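Local coordinates for epimerase family protein SDR39U1 (Homo sapiens, PDB 4B4O), which binds NADPH in a Rossmann-type fold and is probably an NADP-dependent oxidoreductase of the short-chain dehydrogenase/reductase class, its substrate not established, at residues I39-L44 with T86-K91; H170-F175 with Q230-A235; L177-P182 with A240-P245. The protein carries 3 engineered substitutions. All blocks are in the same frame, centred on the assembly; numbering follows the deposited sequence.

Contact 1. Residues I39-L44 with T86-K91; sequences ITWDEL and TQLLAK
With chi1 at -64°, Trp41 sets its CG anti to the carbonyl carbon and beside the backbone N, which swings the indole from the first turn of helix 41-47 across to helix 72-95. Leu44 takes another course: its CG is anti to the backbone N (chi1 176°), and because its CB already points toward residues 86-91, the isobutyl group arrives with CD2 leading. Both side chains land on Leu89. Methyl CD1 of Leu89 lies at the edge of the six-membered ring, near its plane and 4.0 Å from Trp41 CH2. The other branch, Leu89 CD2, meets Leu44 CD2 at 4.1 Å, the two side chains crossing at about a right angle. A forked side chain suits this place, since each prong serves a different neighbour. Leu88 adds a flank on the more accessible side, its CD2 4.5 Å from Trp41 CE3. No hydrogen bond spans the two segments; they are held together by apolar packing.

This is the helix-to-helix packing of a Rossmann fold. Strand 38-40 pairs in parallel with strand 26-31 and leads into helix 41-47, while Leu89 also rests on Trp103 of strand 102-108.

The start of the shorter helix is fixed by a capping box. At the N-cap, Thr40 OG1 accepts from Glu43 N at 3.1 Å. In return, Thr40 N makes a weak bond to Glu43 OE1 at 3.5 Å. A threonine hydroxyl is well suited to take up an amide that the first turn cannot satisfy itself. Just beyond this cap, the Trp41 ring touches Arg32 and Ala59, both part of the NADP(+) site, and stands about 5 Å from the bound NADPH by nearest atoms, consistent with a second-shell place beside the cofactor site.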
ATOM      1  N   ILE A  39     -17.022   8.310  10.147  1.00 30.82           N
ATOM      2  CA  ILE A  39     -18.001   7.416  10.720  1.00 32.08           C
ATOM      3  C   ILE A  39     -17.299   6.126  11.127  1.00 31.24           C
ATOM      4  O   ILE A  39     -16.276   5.777  10.574  1.00 29.50           O
ATOM      5  CB  ILE A  39     -19.193   7.133   9.747  1.00 32.55           C
ATOM      6  CG1 ILE A  39     -18.768   6.325   8.507  1.00 30.75           C
ATOM      7  CG2 ILE A  39     -19.818   8.448   9.255  1.00 33.50           C
ATOM      8  CD1 ILE A  39     -19.907   5.745   7.697  1.00 31.50           C
ATOM      9  N   THR A  40     -17.860   5.416  12.093  1.00 32.69           N
ATOM     10  CA  THR A  40     -17.284   4.157  12.556  1.00 32.34           C
ATOM     11  C   THR A  40     -17.778   2.959  11.748  1.00 31.88           C
ATOM     12  O   THR A  40     -18.778   3.040  11.031  1.00 32.34           O
ATOM     13  CB  THR A  40     -17.605   3.902  14.036  1.00 34.43           C
ATOM     14  OG1 THR A  40     -19.012   3.780  14.184  1.00 36.21           O
ATOM     15  CG2 THR A  40     -17.114   5.031  14.906  1.00 35.21           C
ATOM     16  N   TRP A  41     -17.074   1.840  11.876  1.00 31.22           N
ATOM     17  CA  TRP A  41     -17.473   0.577  11.225  1.00 31.05           C
ATOM     18  C   TRP A  41     -18.807   0.114  11.721  1.00 33.23           C
ATOM     19  O   TRP A  41     -19.652  -0.315  10.934  1.00 33.57           O
ATOM     20  CB  TRP A  41     -16.410  -0.509  11.411  1.00 30.24           C
ATOM     21  CG  TRP A  41     -15.130  -0.113  10.716  1.00 28.11           C
ATOM     22  CD1 TRP A  41     -13.986   0.424  11.290  1.00 27.61           C
ATOM     23  CD2 TRP A  41     -14.852  -0.106   9.275  1.00 26.41           C
ATOM     24  NE1 TRP A  41     -13.042   0.719  10.345  1.00 25.75           N
ATOM     25  CE2 TRP A  41     -13.494   0.425   9.122  1.00 24.94           C
ATOM     26  CE3 TRP A  41     -15.550  -0.492   8.147  1.00 26.18           C
ATOM     27  CZ2 TRP A  41     -12.891   0.541   7.885  1.00 23.30           C
ATOM     28  CZ3 TRP A  41     -14.932  -0.361   6.904  1.00 24.54           C
ATOM     29  CH2 TRP A  41     -13.638   0.139   6.774  1.00 23.11           C
ATOM     30  N   ASP A  42     -19.025   0.230  13.022  1.00 34.94           N
ATOM     31  CA  ASP A  42     -20.304  -0.139  13.608  1.00 37.34           C
ATOM     32  C   ASP A  42     -21.434   0.687  13.017  1.00 38.06           C
ATOM     33  O   ASP A  42     -22.526   0.177  12.780  1.00 39.47           O
ATOM     34  CB  ASP A  42     -20.280   0.027  15.137  1.00 39.23           C
ATOM     35  CG  ASP A  42     -19.398  -1.005  15.827  1.00 39.32           C
ATOM     36  OD1 ASP A  42     -18.963  -1.983  15.168  1.00 38.17           O
ATOM     37  OD2 ASP A  42     -19.150  -0.835  17.036  1.00 40.75           O
ATOM     38  N   GLU A  43     -21.171   1.966  12.801  1.00 37.33           N
ATOM     39  CA  GLU A  43     -22.166   2.866  12.244  1.00 38.15           C
ATOM     40  C   GLU A  43     -22.453   2.534  10.786  1.00 37.16           C
ATOM     41  O   GLU A  43     -23.600   2.575  10.381  1.00 38.60           O
ATOM     42  CB  GLU A  43     -21.727   4.321  12.442  1.00 37.83           C
ATOM     43  CG  GLU A  43     -22.448   5.417  11.628  1.00 38.25           C
ATOM     44  CD  GLU A  43     -22.047   6.813  12.167  1.00 38.55           C
ATOM     45  OE1 GLU A  43     -20.926   6.958  12.763  1.00 37.65           O
ATOM     46  OE2 GLU A  43     -22.854   7.776  12.048  1.00 39.95           O
ATOM     47  N   LEU A  44     -21.431   2.185  10.019  1.00 34.95           N
ATOM     48  CA  LEU A  44     -21.620   1.781   8.629  1.00 34.12           C
ATOM     49  C   LEU A  44     -22.491   0.533   8.495  1.00 35.45           C
ATOM     50  O   LEU A  44     -23.319   0.445   7.602  1.00 36.19           O
ATOM     51  CB  LEU A  44     -20.264   1.527   7.963  1.00 31.67           C
ATOM     52  CG  LEU A  44     -20.250   1.013   6.525  1.00 30.73           C
ATOM     53  CD1 LEU A  44     -20.680   2.111   5.571  1.00 30.81           C
ATOM     54  CD2 LEU A  44     -18.864   0.511   6.212  1.00 28.65           C
ATOM     55  N   THR A  86     -13.210  -4.695   4.196  1.00 22.26           N
ATOM     56  CA  THR A  86     -13.455  -4.663   2.760  1.00 21.77           C
ATOM     57  C   THR A  86     -14.858  -5.187   2.417  1.00 23.36           C
ATOM     58  O   THR A  86     -15.576  -4.601   1.613  1.00 23.66           O
ATOM     59  CB  THR A  86     -12.364  -5.444   1.990  1.00 20.70           C
ATOM     60  OG1 THR A  86     -11.085  -4.868   2.274  1.00 19.43           O
ATOM     61  CG2 THR A  86     -12.605  -5.420   0.464  1.00 20.42           C
ATOM     62  N   GLN A  87     -15.244  -6.287   3.031  1.00 24.60           N
ATOM     63  CA  GLN A  87     -16.531  -6.928   2.730  1.00 26.39           C
ATOM     64  C   GLN A  87     -17.669  -6.040   3.171  1.00 27.55           C
ATOM     65  O   GLN A  87     -18.690  -5.935   2.503  1.00 28.66           O
ATOM     66  CB  GLN A  87     -16.588  -8.300   3.406  1.00 27.64           C
ATOM     67  CG  GLN A  87     -17.882  -9.065   3.202  1.00 29.81           C
ATOM     68  CD  GLN A  87     -17.658 -10.492   2.671  1.00 30.43           C
ATOM     69  OE1 GLN A  87     -18.153 -11.496   3.240  1.00 32.25           O
ATOM     70  NE2 GLN A  87     -16.917 -10.586   1.560  1.00 29.10           N
ATOM     71  N   LEU A  88     -17.463  -5.357   4.289  1.00 27.44           N
ATOM     72  CA  LEU A  88     -18.484  -4.500   4.876  1.00 28.70           C
ATOM     73  C   LEU A  88     -18.766  -3.320   3.959  1.00 28.18           C
ATOM     74  O   LEU A  88     -19.912  -2.913   3.782  1.00 29.62           O
ATOM     75  CB  LEU A  88     -18.014  -4.000   6.244  1.00 28.68           C
ATOM     76  CG  LEU A  88     -19.023  -3.879   7.399  1.00 30.76           C
ATOM     77  CD1 LEU A  88     -20.171  -4.877   7.376  1.00 32.81           C
ATOM     78  CD2 LEU A  88     -18.234  -4.006   8.713  1.00 30.82           C
ATOM     79  N   LEU A  89     -17.705  -2.766   3.389  1.00 26.32           N
ATOM     80  CA  LEU A  89     -17.826  -1.695   2.411  1.00 25.86           C
ATOM     81  C   LEU A  89     -18.468  -2.187   1.123  1.00 26.53           C
ATOM     82  O   LEU A  89     -19.353  -1.527   0.566  1.00 27.58           O
ATOM     83  CB  LEU A  89     -16.448  -1.078   2.113  1.00 23.88           C
ATOM     84  CG  LEU A  89     -16.059   0.110   3.000  1.00 23.57           C
ATOM     85  CD1 LEU A  89     -14.593   0.529   2.867  1.00 21.83           C
ATOM     86  CD2 LEU A  89     -16.993   1.269   2.689  1.00 24.56           C
ATOM     87  N   ALA A  90     -18.019  -3.344   0.648  1.00 26.14           N
ATOM     88  CA  ALA A  90     -18.571  -3.961  -0.563  1.00 27.00           C
ATOM     89  C   ALA A  90     -20.087  -4.181  -0.478  1.00 29.39           C
ATOM     90  O   ALA A  90     -20.826  -3.770  -1.357  1.00 30.43           O
ATOM     91  CB  ALA A  90     -17.861  -5.275  -0.836  1.00 26.49           C
ATOM     92  N   LYS A  91     -20.529  -4.805   0.601  1.00 30.44           N
ATOM     93  CA  LYS A  91     -21.949  -5.034   0.823  1.00 32.92           C
ATOM     94  C   LYS A  91     -22.731  -3.729   0.949  1.00 33.73           C
ATOM     95  O   LYS A  91     -23.862  -3.631   0.485  1.00 35.69           O
ATOM     96  CB  LYS A  91     -22.178  -5.934   2.038  1.00 33.98           C
ATOM     97  CG  LYS A  91     -21.698  -7.361   1.807  1.00 33.96           C
ATOM     98  CD  LYS A  91     -22.020  -8.282   2.984  1.00 35.46           C
ATOM     99  CE  LYS A  91     -21.556  -9.737   2.753  1.00 35.73           C
ATOM    100  NZ  LYS A  91     -22.524 -10.711   3.364  1.00 38.42           N
TER

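Contact 2. Residues H170-F175 with Q230-A235; sequences HMLLPF and QTFGAA. Engineered in segment 230-235: Phe232 (natural residue Leu).
Thr231 OG1 bonds to Glu227 O and its side chain touches Leu288 of helix 284-293; contact with residues 170-175 begins one residue on, at Phe232. This residue is an engineered substitution for the natural leucine, and no other residue contributes as much to the interface. Its CG is anti to the backbone N (chi1 -167°), which extends the phenyl group toward helix 166-176, where three side chains receive it. Phe232 CD2 sits 3.2 Å above the plane of the Phe175 ring, over one face and offset toward the rim. The two rings are oblique, with planes at 34° and centroids 4.5 Å apart, so they form neither a parallel stack nor an edge-to-face pair. At the far end of the phenyl group, methyl CD1 of Leu172 comes to the ring edge near its plane, 3.6 Å from Phe232 CZ. Met171, deposited as selenomethionine, adds its CB at 4.4 Å from Phe232 CE2; its side chain also touches Phe228, whose ring meets that of Phe232.

Next comes Gly233, the nearest backbone partner, its CA 6.8 Å from that of Phe175. Beside the helix backbone here, CD2 of Phe175 lies 4.4 Å from Gly233 N. No hydrogen bond links the segments, and the apolar side chains of Leu172 and Phe175, the latter buried, suit such a junction.

The axes of segments 170-175 and 230-235 approach to 11.0 Å, a separation bridged by the aromatic rings, and cross at -60°. The result is an apolar helix-helix junction between helix 166-176, which follows sheet strand 151-161 of the cofactor-binding fold, and helix 225-236, which comes after the last sheet strand, 213-217.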
ATOM      1  N   HIS A 170      10.437   3.361  10.642  1.00 18.06           N
ATOM      2  CA  HIS A 170      11.396   2.447  11.256  1.00 18.44           C
ATOM      3  C   HIS A 170      12.830   2.625  10.815  1.00 17.70           C
ATOM      4  O   HIS A 170      13.763   2.310  11.577  1.00 18.29           O
ATOM      5  CB  HIS A 170      10.991   1.002  10.978  1.00 18.45           C
ATOM      6  CG  HIS A 170       9.689   0.602  11.629  1.00 19.53           C
ATOM      7  ND1 HIS A 170       9.525   0.575  12.998  1.00 21.09           N
ATOM      8  CD2 HIS A 170       8.476   0.190  11.066  1.00 19.39           C
ATOM      9  CE1 HIS A 170       8.264   0.191  13.287  1.00 21.94           C
ATOM     10  NE2 HIS A 170       7.612  -0.045  12.096  1.00 20.84           N
HETATM   11  N   MSE A 171      13.034   3.110   9.592  1.00 16.56           N
HETATM   12  CA  MSE A 171      14.368   3.122   8.984  1.00 15.88           C
HETATM   13  C   MSE A 171      15.106   4.430   9.120  1.00 15.92           C
HETATM   14  O   MSE A 171      16.332   4.466   9.063  1.00 15.78           O
HETATM   15  CB  MSE A 171      14.234   2.834   7.492  1.00 14.83           C
HETATM   16  CG  MSE A 171      14.061   1.341   7.194  1.00 14.80           C
HETATM   17 SE   MSE A 171      14.055   1.017   5.236  0.75 13.67          SE
HETATM   18  CE  MSE A 171      12.300   1.872   4.914  1.00 13.49           C
ATOM     19  N   LEU A 172      14.383   5.521   9.323  1.00 16.26           N
ATOM     20  CA  LEU A 172      14.937   6.845   9.098  1.00 16.25           C
ATOM     21  C   LEU A 172      15.959   7.223  10.151  1.00 17.03           C
ATOM     22  O   LEU A 172      17.039   7.711   9.809  1.00 16.79           O
ATOM     23  CB  LEU A 172      13.807   7.866   9.056  1.00 16.67           C
ATOM     24  CG  LEU A 172      14.011   9.288   8.528  1.00 16.78           C
ATOM     25  CD1 LEU A 172      14.696   9.265   7.172  1.00 15.77           C
ATOM     26  CD2 LEU A 172      12.634   9.985   8.472  1.00 17.34           C
ATOM     27  N   LEU A 173      15.655   6.974  11.425  1.00 18.10           N
ATOM     28  CA  LEU A 173      16.599   7.323  12.494  1.00 19.03           C
ATOM     29  C   LEU A 173      17.885   6.480  12.425  1.00 18.67           C
ATOM     30  O   LEU A 173      18.972   7.037  12.480  1.00 18.74           O
ATOM     31  CB  LEU A 173      15.956   7.253  13.872  1.00 20.50           C
ATOM     32  CG  LEU A 173      16.838   7.684  15.056  1.00 21.73           C
ATOM     33  CD1 LEU A 173      17.490   9.072  14.931  1.00 21.87           C
ATOM     34  CD2 LEU A 173      16.029   7.593  16.334  1.00 23.37           C
ATOM     35  N   PRO A 174      17.771   5.151  12.262  1.00 18.39           N
ATOM     36  CA  PRO A 174      18.993   4.370  12.145  1.00 18.22           C
ATOM     37  C   PRO A 174      19.858   4.781  10.959  1.00 17.21           C
ATOM     38  O   PRO A 174      21.069   4.932  11.105  1.00 17.39           O
ATOM     39  CB  PRO A 174      18.473   2.935  11.972  1.00 18.17           C
ATOM     40  CG  PRO A 174      17.166   2.932  12.672  1.00 18.89           C
ATOM     41  CD  PRO A 174      16.584   4.286  12.415  1.00 18.62           C
ATOM     42  N   PHE A 175      19.248   4.955   9.798  1.00 16.30           N
ATOM     43  CA  PHE A 175      19.999   5.402   8.640  1.00 15.56           C
ATOM     44  C   PHE A 175      20.680   6.743   8.901  1.00 15.94           C
ATOM     45  O   PHE A 175      21.870   6.909   8.591  1.00 15.89           O
ATOM     46  CB  PHE A 175      19.115   5.492   7.392  1.00 14.76           C
ATOM     47  CG  PHE A 175      19.104   4.249   6.573  1.00 14.25           C
ATOM     48  CD1 PHE A 175      18.321   3.158   6.932  1.00 14.42           C
ATOM     49  CD2 PHE A 175      19.899   4.150   5.428  1.00 13.79           C
ATOM     50  CE1 PHE A 175      18.323   1.994   6.170  1.00 14.13           C
ATOM     51  CE2 PHE A 175      19.902   2.982   4.659  1.00 13.53           C
ATOM     52  CZ  PHE A 175      19.121   1.905   5.043  1.00 13.70           C
ATOM     53  N   GLN A 230      22.137   2.189  -0.499  1.00 13.18           N
ATOM     54  CA  GLN A 230      23.199   3.061  -0.973  1.00 13.47           C
ATOM     55  C   GLN A 230      22.672   4.464  -1.316  1.00 13.28           C
ATOM     56  O   GLN A 230      23.226   5.461  -0.863  1.00 13.51           O
ATOM     57  CB  GLN A 230      23.882   2.397  -2.167  1.00 13.93           C
ATOM     58  CG  GLN A 230      24.992   3.194  -2.817  1.00 14.46           C
ATOM     59  CD  GLN A 230      25.463   2.525  -4.150  1.00 15.10           C
ATOM     60  OE1 GLN A 230      25.874   1.345  -4.185  1.00 15.52           O
ATOM     61  NE2 GLN A 230      25.377   3.291  -5.265  1.00 15.39           N
ATOM     62  N   THR A 231      21.567   4.521  -2.057  1.00 13.00           N
ATOM     63  CA  THR A 231      20.933   5.791  -2.464  1.00 13.00           C
ATOM     64  C   THR A 231      20.386   6.570  -1.282  1.00 12.89           C
ATOM     65  O   THR A 231      20.435   7.776  -1.231  1.00 13.21           O
ATOM     66  CB  THR A 231      19.754   5.536  -3.435  1.00 12.79           C
ATOM     67  OG1 THR A 231      20.211   4.764  -4.546  1.00 13.07           O
ATOM     68  CG2 THR A 231      19.159   6.850  -3.976  1.00 13.03           C
ATOM     69  N   PHE A 232      19.878   5.841  -0.300  1.00 12.62           N
ATOM     70  CA  PHE A 232      19.344   6.459   0.898  1.00 12.72           C
ATOM     71  C   PHE A 232      20.471   7.062   1.749  1.00 13.16           C
ATOM     72  O   PHE A 232      20.353   8.192   2.219  1.00 13.53           O
ATOM     73  CB  PHE A 232      18.551   5.417   1.687  1.00 12.54           C
ATOM     74  CG  PHE A 232      17.703   5.975   2.785  1.00 12.78           C
ATOM     75  CD1 PHE A 232      17.299   7.298   2.792  1.00 13.06           C
ATOM     76  CD2 PHE A 232      17.254   5.135   3.804  1.00 12.95           C
ATOM     77  CE1 PHE A 232      16.490   7.782   3.815  1.00 13.50           C
ATOM     78  CE2 PHE A 232      16.428   5.605   4.811  1.00 13.38           C
ATOM     79  CZ  PHE A 232      16.053   6.929   4.821  1.00 13.65           C
ATOM     80  N   GLY A 233      21.547   6.305   1.949  1.00 13.26           N
ATOM     81  CA  GLY A 233      22.740   6.826   2.606  1.00 13.74           C
ATOM     82  C   GLY A 233      23.261   8.075   1.901  1.00 14.07           C
ATOM     83  O   GLY A 233      23.499   9.109   2.549  1.00 14.54           O
ATOM     84  N   ALA A 234      23.387   8.011   0.581  1.00 14.01           N
ATOM     85  CA  ALA A 234      23.838   9.169  -0.182  1.00 14.54           C
ATOM     86  C   ALA A 234      22.923  10.356   0.088  1.00 14.77           C
ATOM     87  O   ALA A 234      23.402  11.438   0.374  1.00 15.43           O
ATOM     88  CB  ALA A 234      23.945   8.859  -1.676  1.00 14.63           C
ATOM     89  N   ALA A 235      21.620  10.158   0.063  1.00 14.36           N
ATOM     90  CA  ALA A 235      20.682  11.274   0.226  1.00 14.75           C
ATOM     91  C   ALA A 235      20.771  11.905   1.597  1.00 15.20           C
ATOM     92  O   ALA A 235      20.452  13.082   1.758  1.00 15.93           O
ATOM     93  CB  ALA A 235      19.238  10.840  -0.049  1.00 14.28           C
TER

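Contact 3. Residues L177-P182 with A240-P245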
ATOM      1  N   LEU A 177      21.769   7.802  11.575  1.00 18.12           N
ATOM      2  CA  LEU A 177      22.838   7.618  12.537  1.00 18.94           C
ATOM      3  C   LEU A 177      23.978   6.765  12.012  1.00 18.51           C
ATOM      4  O   LEU A 177      24.901   6.421  12.751  1.00 19.21           O
ATOM      5  CB  LEU A 177      22.268   7.012  13.832  1.00 19.98           C
ATOM      6  CG  LEU A 177      21.461   7.960  14.743  1.00 21.02           C
ATOM      7  CD1 LEU A 177      20.777   7.153  15.825  1.00 22.05           C
ATOM      8  CD2 LEU A 177      22.317   9.048  15.368  1.00 21.92           C
ATOM      9  N   GLY A 178      23.909   6.401  10.743  1.00 17.51           N
ATOM     10  CA  GLY A 178      24.945   5.572  10.122  1.00 17.23           C
ATOM     11  C   GLY A 178      24.848   4.067  10.401  1.00 17.45           C
ATOM     12  O   GLY A 178      25.835   3.336  10.195  1.00 17.64           O
ATOM     13  N   LEU A 179      23.649   3.621  10.802  1.00 17.54           N
ATOM     14  CA  LEU A 179      23.379   2.218  11.111  1.00 17.96           C
ATOM     15  C   LEU A 179      22.625   1.526   9.976  1.00 17.15           C
ATOM     16  O   LEU A 179      22.264   0.368  10.089  1.00 17.52           O
ATOM     17  CB  LEU A 179      22.597   2.103  12.401  1.00 18.94           C
ATOM     18  CG  LEU A 179      23.231   2.692  13.666  1.00 20.04           C
ATOM     19  CD1 LEU A 179      22.243   2.582  14.821  1.00 21.12           C
ATOM     20  CD2 LEU A 179      24.564   2.055  14.033  1.00 20.73           C
ATOM     21  N   GLY A 180      22.434   2.231   8.866  1.00 16.21           N
ATOM     22  CA  GLY A 180      21.780   1.668   7.698  1.00 15.50           C
ATOM     23  C   GLY A 180      22.656   0.719   6.879  1.00 15.50           C
ATOM     24  O   GLY A 180      23.867   0.627   7.092  1.00 15.94           O
ATOM     25  N   GLY A 181      22.016  -0.006   5.963  1.00 15.13           N
ATOM     26  CA  GLY A 181      22.703  -0.889   5.045  1.00 15.25           C
ATOM     27  C   GLY A 181      21.789  -1.908   4.395  1.00 15.19           C
ATOM     28  O   GLY A 181      20.565  -1.913   4.614  1.00 14.96           O
ATOM     29  N   PRO A 182      22.370  -2.803   3.584  1.00 15.54           N
ATOM     30  CA  PRO A 182      21.562  -3.812   2.894  1.00 15.65           C
ATOM     31  C   PRO A 182      20.959  -4.839   3.821  1.00 16.42           C
ATOM     32  O   PRO A 182      21.546  -5.168   4.849  1.00 17.23           O
ATOM     33  CB  PRO A 182      22.563  -4.468   1.941  1.00 16.18           C
ATOM     34  CG  PRO A 182      23.889  -4.201   2.532  1.00 16.65           C
ATOM     35  CD  PRO A 182      23.775  -2.831   3.135  1.00 15.93           C
ATOM     36  N   ALA A 240      26.273   3.898   4.908  1.00 26.61           N
ATOM     37  CA  ALA A 240      25.217   2.871   4.973  1.00 24.29           C
ATOM     38  C   ALA A 240      25.792   1.470   4.655  1.00 24.20           C
ATOM     39  O   ALA A 240      25.332   0.781   3.751  1.00 23.08           O
ATOM     40  CB  ALA A 240      24.057   3.225   4.069  1.00 22.76           C
ATOM     41  N   PHE A 241      26.773   1.059   5.469  1.00 25.60           N
ATOM     42  CA  PHE A 241      27.630  -0.096   5.201  1.00 26.42           C
ATOM     43  C   PHE A 241      27.329  -1.339   6.023  1.00 25.62           C
ATOM     44  O   PHE A 241      28.003  -2.343   5.870  1.00 26.47           O
ATOM     45  CB  PHE A 241      29.071   0.294   5.501  1.00 29.08           C
ATOM     46  CG  PHE A 241      29.509   1.548   4.816  1.00 30.49           C
ATOM     47  CD1 PHE A 241      28.932   1.949   3.592  1.00 29.64           C
ATOM     48  CD2 PHE A 241      30.533   2.323   5.357  1.00 32.98           C
ATOM     49  CE1 PHE A 241      29.342   3.102   2.953  1.00 31.18           C
ATOM     50  CE2 PHE A 241      30.956   3.476   4.712  1.00 34.66           C
ATOM     51  CZ  PHE A 241      30.361   3.864   3.514  1.00 33.76           C
ATOM     52  N   ILE A 242      26.334  -1.273   6.890  1.00 24.30           N
ATOM     53  CA  ILE A 242      26.087  -2.344   7.867  1.00 23.95           C
ATOM     54  C   ILE A 242      24.964  -3.293   7.426  1.00 22.23           C
ATOM     55  O   ILE A 242      23.796  -2.941   7.533  1.00 20.91           O
ATOM     56  CB  ILE A 242      25.733  -1.764   9.249  1.00 24.09           C
ATOM     57  CG1 ILE A 242      26.895  -0.920   9.754  1.00 26.15           C
ATOM     58  CG2 ILE A 242      25.426  -2.884  10.229  1.00 23.88           C
ATOM     59  CD1 ILE A 242      26.650  -0.358  11.120  1.00 26.71           C
ATOM     60  N   PRO A 243      25.321  -4.522   6.969  1.00 22.58           N
ATOM     61  CA  PRO A 243      24.290  -5.422   6.458  1.00 21.32           C
ATOM     62  C   PRO A 243      23.515  -6.057   7.590  1.00 20.84           C
ATOM     63  O   PRO A 243      24.105  -6.341   8.625  1.00 21.86           O
ATOM     64  CB  PRO A 243      25.090  -6.489   5.679  1.00 22.49           C
ATOM     65  CG  PRO A 243      26.504  -5.977   5.617  1.00 24.29           C
ATOM     66  CD  PRO A 243      26.658  -5.149   6.857  1.00 24.46           C
ATOM     67  N   LEU A 244      22.204  -6.231   7.404  1.00 19.53           N
ATOM     68  CA  LEU A 244      21.376  -7.016   8.332  1.00 19.38           C
ATOM     69  C   LEU A 244      21.339  -8.454   7.856  1.00 19.81           C
ATOM     70  O   LEU A 244      20.727  -8.732   6.840  1.00 19.19           O
ATOM     71  CB  LEU A 244      19.945  -6.493   8.385  1.00 18.20           C
ATOM     72  CG  LEU A 244      19.737  -5.160   9.094  1.00 18.11           C
ATOM     73  CD1 LEU A 244      18.273  -4.847   9.343  1.00 17.44           C
ATOM     74  CD2 LEU A 244      20.491  -5.216  10.422  1.00 19.34           C
ATOM     75  N   PRO A 245      21.974  -9.376   8.592  1.00 21.08           N
ATOM     76  CA  PRO A 245      21.912 -10.757   8.148  1.00 21.84           C
ATOM     77  C   PRO A 245      20.512 -11.314   8.149  1.00 21.22           C
ATOM     78  O   PRO A 245      19.628 -10.808   8.855  1.00 20.52           O
ATOM     79  CB  PRO A 245      22.747 -11.496   9.179  1.00 23.43           C
ATOM     80  CG  PRO A 245      23.633 -10.465   9.768  1.00 23.66           C
ATOM     81  CD  PRO A 245      22.798  -9.238   9.804  1.00 22.14           C
TER
HETATM   82  O   HOH W   1      27.580   2.424   8.076  1.00  2.00           O
HETATM   83  O   HOH W   2      21.378  -2.048   8.432  1.00  2.00           O
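Two direct backbone hydrogen bonds join these loops. Ile242 N donates to Gly180 O over 3.1 Å, approaching in the carbonyl plane on a lone pair, with an angle of 157° at the hydrogen. Two residues on, Leu244 N reaches Pro182 O at 2.8 Å, this time nearly along the C=O axis. Proline suits position 182, since the pairing uses its carbonyl and needs no N-H from it, and its ring packs on Pro243. The Leu244 backbone also bonds with Gly184, which carries the pairing a little further.

Water supplies a second set of links. Water 1 gives a proton to Gly178 O at 2.9 Å and accepts from Phe241 N; water 2 donates both to Leu179 O and to Ile242 O, the latter at 2.7 Å.

Residues 177-182 follow helix 166-176, which ends in a Schellman motif: Gly178 leaves the helix with positive phi (80°), a conformation that favours glycine. The pairing thus ties the exit of that helix to the connection from helix 225-236 to helix 246-253, with Pro245 at the N-cap position of the latter.

CA-H...O contacts lie in the middle. The CA of Gly181 faces both Ala240 O and Ile242 O, at 3.4 Å each. The place a beta carbon would occupy on Gly181 is taken by Ile242 O, so glycine fits this close backbone approach.

Apolar contacts are few and lie toward solvent. Pro182 and Pro243 run side by side, pointing the same way, CG of the first 4.1 Å from CB of the second. Ile242, with CG1 anti to the carbonyl carbon, extends CD1 to 4.3 Å from Leu179 CD2.

Contact 1 stands apart from the other two, on the opposite side of the chain's centre: its centre is 38 Å from that of contact 2 and 42 Å from that of contact 3. Contact 1 lies by the bound NADPH, whereas the side chain of Met171 in contact 2 is about 9 Å from the cofactor and contact 3 lies away from the annotated sites. Contacts 2 and 3 adjoin, with centres 9 Å apart and segments alternating along the chain. Phe175 CZ packs at 3.6 Å on Gly181 N, Gly233 CA lies 4.1 Å from Ala240 CB, and Pro174 O probably accepts a hydrogen bond from Leu179 N.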